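Methionine gamma-lyase (Trichomonas vaginalis, PDB 1E5E) belongs to the Cys/Met metabolism family of enzymes that depend on pyridoxal phosphate. Local coordinates at residues C188-T193 / S258-R263. Residues are numbered along the deposited sequence; the frame is centred on the assembly and turned at random.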
# COMPACT_ATOMS: atom_id res chain seq x y z
N CYS A 188 3.27 1.12 28.08
CA CYS A 188 4.10 2.31 28.24
C CYS A 188 4.69 2.86 26.95
O CYS A 188 4.75 4.10 26.76
CB CYS A 188 5.28 1.96 29.14
SG CYS A 188 4.92 1.70 30.89
N SER A 189 5.23 1.99 26.11
CA SER A 189 5.94 2.32 24.88
C SER A 189 7.36 2.67 25.35
O SER A 189 7.52 3.06 26.49
CB SER A 189 5.35 3.43 24.00
OG SER A 189 5.90 4.70 24.40
N PRO A 190 8.34 2.70 24.45
CA PRO A 190 9.70 3.02 24.76
C PRO A 190 9.84 4.48 25.14
O PRO A 190 10.89 4.86 25.69
CB PRO A 190 10.51 2.75 23.47
CG PRO A 190 9.63 1.89 22.62
CD PRO A 190 8.20 2.18 23.05
N MET A 191 8.80 5.30 24.96
CA MET A 191 8.91 6.70 25.33
C MET A 191 8.71 6.82 26.84
O MET A 191 9.09 7.85 27.35
CB MET A 191 7.84 7.57 24.72
CG MET A 191 7.94 7.93 23.27
SD MET A 191 9.57 8.60 22.82
CE MET A 191 10.22 7.10 22.12
N ILE A 192 8.06 5.86 27.47
CA ILE A 192 7.70 6.07 28.87
C ILE A 192 8.63 5.22 29.74
O ILE A 192 9.08 5.65 30.78
CB ILE A 192 6.21 5.76 29.10
CG1 ILE A 192 5.35 6.92 28.55
CG2 ILE A 192 5.91 5.50 30.57
CD1 ILE A 192 3.85 6.74 28.69
N THR A 193 8.87 4.01 29.29
CA THR A 193 9.72 3.10 30.03
C THR A 193 10.68 2.30 29.17
O THR A 193 10.30 1.79 28.12
CB THR A 193 8.83 2.07 30.79
OG1 THR A 193 8.03 2.75 31.79
CG2 THR A 193 9.71 1.10 31.58
N SER A 258 7.37 7.92 13.95
CA SER A 258 7.94 9.24 13.89
C SER A 258 7.13 10.23 14.72
O SER A 258 7.74 11.21 15.20
CB SER A 258 8.17 9.68 12.44
OG SER A 258 6.92 9.85 11.80
N THR A 259 5.84 10.00 15.02
CA THR A 259 5.14 10.94 15.90
C THR A 259 4.94 10.35 17.31
O THR A 259 4.14 10.89 18.09
CB THR A 259 3.74 11.29 15.37
OG1 THR A 259 3.03 10.06 15.05
CG2 THR A 259 3.83 12.20 14.15
N LEU A 260 5.58 9.23 17.62
CA LEU A 260 5.38 8.57 18.91
C LEU A 260 5.61 9.52 20.09
O LEU A 260 4.90 9.55 21.09
CB LEU A 260 6.31 7.33 19.05
CG LEU A 260 6.20 6.57 20.39
CD1 LEU A 260 4.80 6.04 20.64
CD2 LEU A 260 7.15 5.36 20.45
N ASN A 261 6.72 10.27 20.03
CA ASN A 261 6.99 11.17 21.15
C ASN A 261 5.90 12.22 21.36
O ASN A 261 5.50 12.42 22.51
CB ASN A 261 8.34 11.86 20.95
CG ASN A 261 8.63 12.89 22.03
OD1 ASN A 261 8.93 12.53 23.16
ND2 ASN A 261 8.57 14.17 21.65
N ILE A 262 5.46 12.89 20.28
CA ILE A 262 4.45 13.94 20.47
C ILE A 262 3.07 13.37 20.76
O ILE A 262 2.30 14.06 21.41
CB ILE A 262 4.36 14.94 19.29
CG1 ILE A 262 4.08 14.21 17.98
CG2 ILE A 262 5.66 15.74 19.22
CD1 ILE A 262 3.78 15.15 16.82
N ARG A 263 2.76 12.18 20.33
CA ARG A 263 1.50 11.51 20.62
C ARG A 263 1.45 11.04 22.09
O ARG A 263 0.49 11.32 22.83
CB ARG A 263 1.33 10.26 19.72
CG ARG A 263 0.92 10.59 18.30
CD ARG A 263 0.58 9.38 17.45
NE ARG A 263 1.70 8.51 17.08
CZ ARG A 263 2.02 7.39 17.71
NH1 ARG A 263 1.31 6.98 18.77
NH2 ARG A 263 3.04 6.66 17.25
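Met191 and Leu260 carry this buried contact, in which the loop that follows strand 180-184 of the large mixed sheet rests on the first turn of helix 260-279, in the fold-type I (aspartate aminotransferase-like) architecture of this family. Met191 CG packs 3.6 Å from Leu260 CG, and its chain, bent at both chi2 and chi3, brings CE to within 3.9 Å of Leu260 CD2. A flexible, unbranched thioether lets one side chain bend along a branched neighbour, touching it with both CG and CE. Leu260 has CG anti to its backbone N (chi1 179°), and its forked end serves several partners: CD2 also meets Pro190 CD, while CD1 lies 4.1 Å from Ser189 OG. Met191 crosses Asn261 at about a right angle, its SD 4.0 Å from Asn261 CB. Pro8, Leu74 and Met264 also pack on Met191.

The serine hydroxyl also shapes the loop: Ser189 OG accepts from Met191 N at 3.0 Å, an ST turn, and donates to a lone pair of Cys188 O at 2.7 Å, so the buried group is used both ways. On the helix side, Arg263 has N-H groups enough to gather backbone carbonyls, NH1 binding Tyr210 O and NH2 Gly256 O, while NE donates to Thr259 OG1 at 2.9 Å; Leu260 CA sits 3.4 Å above one guanidinium face, offset toward the rim.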